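Carbohydrate kinase (PDB 2NWH) probably transfers a phosphate group from ATP to a sugar or related substrate, like other carbohydrate kinases of the ribokinase type. Local coordinates at residues A60-D65 with V80-F85; F118-L123 with P145-T150. All coordinates share one frame; numbering follows the deposited sequence.

In the fold
Both contacts lie in the Rossmann-like domain of this ribokinase-family protein, contact 1 at the edge of its large sheet. Contact 1 pairs the end of strand 55-63 with strand 81-87, an outermost strand of that sheet; contact 2 joins the short helix 120-123 to the start of helix 146-158. Their centres are about 17 Å apart, yet aromatic side chains bridge them. The ring of F85 meets that of F118 edge-to-face, with F85 CD1 3.9 Å from F118 CE2, while P61 CG packs 3.8 Å from F118 CD1. F85 CZ also reaches R122 CB at 3.6 Å. The side chain of D147 is about 12 Å from a bound calcium ion, too far for coordination.

Contact 1. Residues A60-D65 with V80-F85; sequences APRGGD and VEDTPF
The beta-alpha-beta unit made of strand 55-63, helix 66-77 and strand 81-87 closes here, where its two parallel strands meet at the border of the Rossmann-like sheet. P61 and F85 form the parallel bridge, and F85 is hydrogen-bonded through its N and its O to the two residues flanking P61. F85 N donates to A60 O at 2.9 Å, and R62 N donates to F85 O at 3.0 Å; in each case the donor sits well above the carbonyl plane instead of on a lone pair. Between them, P61 CA makes a CA-H...O contact with F85 O.

R62 and D82 add a salt bridge beside this bridge. The R62 side chain leaves with CG anti to the backbone N (chi1 177°), then bends at chi2 and chi3, which carries the guanidinium back along the neighbouring strand. D82, also with CG anti to its N, meets it tip to tip. The two flat groups are nearly coplanar, 12° apart, and the grip is end-on and bidentate: NH1 and NH2 each take one carboxylate oxygen through its syn lone pair. The paired hydrogen bonds hold both groups nearly in one plane. P84 crosses the arginine obliquely, its CB lying 3.5 Å from R62 CB and also over one guanidinium face, offset toward the rim. Both charged side chains also pack on helix 66-77, R62 against V71 and A72, D82 against A72 and A75, so the ion pair lies between the connecting helix and the strands.

D82 OD1 is held twice. Besides accepting from R62 NH2 at 2.9 Å, it accepts from a water at 2.7 Å, and the same water accepts from A60 N at 3.0 Å.

Contact 2. Residues F118-L123 with P145-T150; sequences FTPRRL and PEDTLT
T148 lies at the centre of this contact, its two branches turned to different tasks. With OG1 anti to the carbonyl carbon (chi1 -58°), the hydroxyl donates to F118 O at 2.7 Å, in the carbonyl plane and on a lone pair. CG2, anti to the backbone N, comes obliquely to the F118 ring and lies 4.1 Å from L123 CD2, which also reaches T148 O. P120 crosses T148 obliquely, its CD 3.4 Å from OG1. The same proline meets D147 at about a right angle: P120 CG sits 3.4 Å from D147 CG, whose carboxylate is swung into the crowded position between backbone N and carbonyl carbon (chi1 50°). P145, at the N-cap position before the same helix as T148, packs with CD 3.3 Å from F118 O, next to the hydroxyl. Beyond T148, L123 continues onto A151, L152 and I155 of helix 146-158. T119 OG1 accepts from R122 N at 3.3 Å, an N-cap bond that opens helix 120-123, and P120 occupies the first turn. Two helix N-termini are thus packed side by side at the periphery of the Rossmann-like alpha/beta domain of a pfkB-family kinase.

Contact 1. Residues A60-D65 with V80-F85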
loop_
_atom_site.group_PDB
_atom_site.type_symbol
_atom_site.label_atom_id
_atom_site.label_comp_id
_atom_site.label_asym_id
_atom_site.label_seq_id
_atom_site.Cartn_x
_atom_site.Cartn_y
_atom_site.Cartn_z
ATOM N N ALA A 60 -8.548 4.981 9.382
ATOM C CA ALA A 60 -7.515 4.255 10.118
ATOM C C ALA A 60 -7.695 4.434 11.631
ATOM O O ALA A 60 -8.044 5.543 12.077
ATOM C CB ALA A 60 -6.166 4.748 9.712
ATOM N N PRO A 61 -7.410 3.387 12.422
ATOM C CA PRO A 61 -7.401 3.543 13.898
ATOM C C PRO A 61 -6.417 4.653 14.231
ATOM O O PRO A 61 -5.343 4.755 13.607
ATOM C CB PRO A 61 -6.911 2.186 14.399
ATOM C CG PRO A 61 -7.436 1.199 13.345
ATOM C CD PRO A 61 -7.068 1.996 12.041
ATOM N N ARG A 62 -6.809 5.542 15.131
ATOM C CA ARG A 62 -6.020 6.737 15.412
ATOM C C ARG A 62 -6.065 6.980 16.925
ATOM O O ARG A 62 -7.101 6.804 17.549
ATOM C CB ARG A 62 -6.645 7.924 14.706
ATOM C CG ARG A 62 -6.008 9.271 14.929
ATOM C CD ARG A 62 -4.611 9.417 14.240
ATOM N NE ARG A 62 -4.681 9.020 12.806
ATOM C CZ ARG A 62 -5.241 9.741 11.827
ATOM N NH1 ARG A 62 -5.779 10.943 12.046
ATOM N NH2 ARG A 62 -5.273 9.238 10.595
ATOM N N GLY A 63 -4.963 7.451 17.485
ATOM C CA GLY A 63 -4.943 7.872 18.894
ATOM C C GLY A 63 -5.408 9.306 19.155
ATOM O O GLY A 63 -5.581 10.089 18.230
ATOM N N GLY A 64 -5.564 9.682 20.423
ATOM C CA GLY A 64 -5.935 11.045 20.730
ATOM C C GLY A 64 -4.741 11.972 20.915
ATOM O O GLY A 64 -4.782 12.830 21.793
ATOM N N ASP A 65 -3.686 11.799 20.118
ATOM C CA ASP A 65 -2.391 12.451 20.360
ATOM C C ASP A 65 -1.920 13.371 19.246
ATOM O O ASP A 65 -2.475 13.407 18.133
ATOM C CB ASP A 65 -1.305 11.390 20.661
ATOM C CG ASP A 65 -1.298 10.229 19.633
ATOM O OD1 ASP A 65 -1.912 10.361 18.547
ATOM O OD2 ASP A 65 -0.658 9.190 19.906
ATOM N N VAL A 80 -6.128 13.948 0.892
ATOM C CA VAL A 80 -6.880 12.777 1.351
ATOM C C VAL A 80 -7.796 13.243 2.454
ATOM O O VAL A 80 -7.345 13.930 3.402
ATOM C CB VAL A 80 -5.926 11.663 1.885
ATOM C CG1 VAL A 80 -6.691 10.493 2.545
ATOM C CG2 VAL A 80 -4.951 11.132 0.749
ATOM N N GLU A 81 -9.059 12.832 2.366
ATOM C CA GLU A 81 -10.023 13.030 3.455
ATOM C C GLU A 81 -9.752 12.023 4.576
ATOM O O GLU A 81 -9.881 10.818 4.396
ATOM C CB GLU A 81 -11.461 12.910 2.946
ATOM C CG GLU A 81 -12.522 13.205 4.055
ATOM C CD GLU A 81 -13.963 12.869 3.637
ATOM O OE1 GLU A 81 -14.160 12.318 2.525
ATOM O OE2 GLU A 81 -14.892 13.142 4.441
ATOM N N ASP A 82 -9.333 12.534 5.719
ATOM C CA ASP A 82 -8.968 11.714 6.882
ATOM C C ASP A 82 -10.169 11.651 7.793
ATOM O O ASP A 82 -10.492 12.652 8.441
ATOM C CB ASP A 82 -7.861 12.389 7.680
ATOM C CG ASP A 82 -7.365 11.529 8.840
ATOM O OD1 ASP A 82 -7.099 10.318 8.631
ATOM O OD2 ASP A 82 -7.216 12.079 9.956
ATOM N N THR A 83 -10.819 10.498 7.856
ATOM C CA THR A 83 -11.906 10.291 8.846
ATOM C C THR A 83 -11.484 9.134 9.758
ATOM O O THR A 83 -11.813 8.002 9.511
ATOM C CB THR A 83 -13.304 10.031 8.164
ATOM O OG1 THR A 83 -13.246 8.881 7.321
ATOM C CG2 THR A 83 -13.759 11.219 7.305
ATOM N N PRO A 84 -10.710 9.425 10.813
ATOM C CA PRO A 84 -10.067 8.377 11.606
ATOM C C PRO A 84 -11.023 7.652 12.537
ATOM O O PRO A 84 -12.064 8.216 12.980
ATOM C CB PRO A 84 -9.009 9.153 12.411
ATOM C CG PRO A 84 -9.662 10.516 12.607
ATOM C CD PRO A 84 -10.367 10.785 11.296
ATOM N N PHE A 85 -10.682 6.398 12.842
ATOM C CA PHE A 85 -11.367 5.645 13.916
ATOM C C PHE A 85 -10.639 5.992 15.218
ATOM O O PHE A 85 -9.733 5.291 15.657
ATOM C CB PHE A 85 -11.384 4.123 13.636
ATOM C CG PHE A 85 -12.636 3.409 14.165
ATOM C CD1 PHE A 85 -13.341 2.525 13.348
ATOM C CD2 PHE A 85 -13.103 3.648 15.463
ATOM C CE1 PHE A 85 -14.513 1.867 13.795
ATOM C CE2 PHE A 85 -14.249 2.982 15.948
ATOM C CZ PHE A 85 -14.973 2.099 15.109
HETATM O O HOH W 1 -8.324 7.939 9.060
#

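Contact 2. Residues F118-L123 with P145-T150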
loop_
_atom_site.group_PDB
_atom_site.type_symbol
_atom_site.label_atom_id
_atom_site.label_comp_id
_atom_site.label_asym_id
_atom_site.label_seq_id
_atom_site.Cartn_x
_atom_site.Cartn_y
_atom_site.Cartn_z
ATOM N N PHE A 118 -9.676 -2.417 15.610
ATOM C CA PHE A 118 -10.557 -2.349 14.454
ATOM C C PHE A 118 -11.147 -3.753 14.222
ATOM O O PHE A 118 -10.704 -4.509 13.368
ATOM C CB PHE A 118 -9.808 -1.811 13.217
ATOM C CG PHE A 118 -10.720 -1.163 12.184
ATOM C CD1 PHE A 118 -10.183 -0.302 11.215
ATOM C CD2 PHE A 118 -12.123 -1.341 12.247
ATOM C CE1 PHE A 118 -11.007 0.292 10.244
ATOM C CE2 PHE A 118 -12.961 -0.748 11.296
ATOM C CZ PHE A 118 -12.403 0.068 10.299
ATOM N N THR A 119 -12.142 -4.089 15.024
ATOM C CA THR A 119 -12.697 -5.442 15.055
ATOM C C THR A 119 -13.871 -5.558 14.066
ATOM O O THR A 119 -14.343 -4.540 13.525
ATOM C CB THR A 119 -13.264 -5.741 16.430
ATOM O OG1 THR A 119 -14.271 -4.769 16.668
ATOM C CG2 THR A 119 -12.131 -5.675 17.516
ATOM N N PRO A 120 -14.309 -6.805 13.759
ATOM C CA PRO A 120 -15.485 -6.902 12.853
ATOM C C PRO A 120 -16.697 -6.148 13.364
ATOM O O PRO A 120 -17.406 -5.517 12.585
ATOM C CB PRO A 120 -15.747 -8.401 12.788
ATOM C CG PRO A 120 -14.390 -9.002 12.963
ATOM C CD PRO A 120 -13.795 -8.147 14.104
ATOM N N ARG A 121 -16.911 -6.189 14.676
ATOM C CA ARG A 121 -18.008 -5.455 15.303
ATOM C C ARG A 121 -17.944 -3.982 14.961
ATOM O O ARG A 121 -18.944 -3.380 14.579
ATOM C CB ARG A 121 -17.901 -5.676 16.808
ATOM C CG ARG A 121 -18.849 -4.923 17.662
ATOM C CD ARG A 121 -18.913 -5.628 19.020
ATOM N NE ARG A 121 -20.125 -5.212 19.696
ATOM C CZ ARG A 121 -20.667 -5.809 20.746
ATOM N NH1 ARG A 121 -21.785 -5.318 21.254
ATOM N NH2 ARG A 121 -20.110 -6.885 21.277
ATOM N N ARG A 122 -16.756 -3.392 15.059
ATOM C CA ARG A 122 -16.604 -1.984 14.746
ATOM C C ARG A 122 -16.727 -1.695 13.253
ATOM O O ARG A 122 -17.217 -0.638 12.874
ATOM C CB ARG A 122 -15.290 -1.445 15.334
ATOM C CG ARG A 122 -15.304 -1.357 16.884
ATOM C CD ARG A 122 -14.164 -0.569 17.462
ATOM N NE ARG A 122 -14.334 -0.472 18.910
ATOM C CZ ARG A 122 -13.602 -1.082 19.855
ATOM N NH1 ARG A 122 -12.547 -1.852 19.572
ATOM N NH2 ARG A 122 -13.934 -0.894 21.125
ATOM N N LEU A 123 -16.261 -2.622 12.409
ATOM C CA LEU A 123 -16.329 -2.425 10.973
ATOM C C LEU A 123 -17.812 -2.383 10.553
ATOM O O LEU A 123 -18.170 -1.696 9.597
ATOM C CB LEU A 123 -15.670 -3.599 10.235
ATOM C CG LEU A 123 -15.602 -3.440 8.697
ATOM C CD1 LEU A 123 -14.486 -2.440 8.217
ATOM C CD2 LEU A 123 -15.359 -4.798 8.077
ATOM N N PRO A 145 -7.103 -6.592 11.449
ATOM C CA PRO A 145 -7.231 -7.993 11.883
ATOM C C PRO A 145 -7.781 -8.951 10.811
ATOM O O PRO A 145 -8.566 -8.531 9.965
ATOM C CB PRO A 145 -8.243 -7.896 13.034
ATOM C CG PRO A 145 -8.009 -6.510 13.607
ATOM C CD PRO A 145 -7.817 -5.667 12.353
ATOM N N GLU A 146 -7.387 -10.236 10.883
ATOM C CA GLU A 146 -7.885 -11.246 9.950
ATOM C C GLU A 146 -9.414 -11.255 9.840
ATOM O O GLU A 146 -9.955 -11.143 8.722
ATOM C CB GLU A 146 -7.315 -12.649 10.277
ATOM C CG GLU A 146 -7.940 -13.817 9.487
ATOM C CD GLU A 146 -7.057 -15.081 9.473
ATOM O OE1 GLU A 146 -5.904 -15.030 9.962
ATOM O OE2 GLU A 146 -7.510 -16.127 8.943
ATOM N N ASP A 147 -10.125 -11.381 10.961
ATOM C CA ASP A 147 -11.586 -11.451 10.874
ATOM C C ASP A 147 -12.227 -10.174 10.327
ATOM O O ASP A 147 -13.300 -10.207 9.724
ATOM C CB ASP A 147 -12.264 -11.919 12.179
ATOM C CG ASP A 147 -11.784 -11.159 13.429
ATOM O OD1 ASP A 147 -12.396 -11.361 14.514
ATOM O OD2 ASP A 147 -10.811 -10.380 13.354
ATOM N N THR A 148 -11.548 -9.043 10.537
ATOM C CA THR A 148 -12.011 -7.778 10.003
ATOM C C THR A 148 -11.875 -7.767 8.494
ATOM O O THR A 148 -12.772 -7.295 7.791
ATOM C CB THR A 148 -11.264 -6.596 10.673
ATOM O OG1 THR A 148 -11.499 -6.711 12.085
ATOM C CG2 THR A 148 -11.860 -5.253 10.202
ATOM N N LEU A 149 -10.773 -8.343 8.003
ATOM C CA LEU A 149 -10.552 -8.428 6.591
ATOM C C LEU A 149 -11.607 -9.313 5.939
ATOM O O LEU A 149 -12.214 -8.938 4.942
ATOM C CB LEU A 149 -9.139 -8.910 6.309
ATOM C CG LEU A 149 -8.008 -7.945 6.629
ATOM C CD1 LEU A 149 -6.688 -8.691 6.678
ATOM C CD2 LEU A 149 -7.985 -6.824 5.591
ATOM N N THR A 150 -11.925 -10.447 6.554
ATOM C CA THR A 150 -13.012 -11.282 6.019
ATOM C C THR A 150 -14.381 -10.563 6.006
ATOM O O THR A 150 -15.120 -10.621 4.989
ATOM C CB THR A 150 -13.098 -12.583 6.803
ATOM O OG1 THR A 150 -11.778 -13.130 6.922
ATOM C CG2 THR A 150 -14.049 -13.601 6.124
#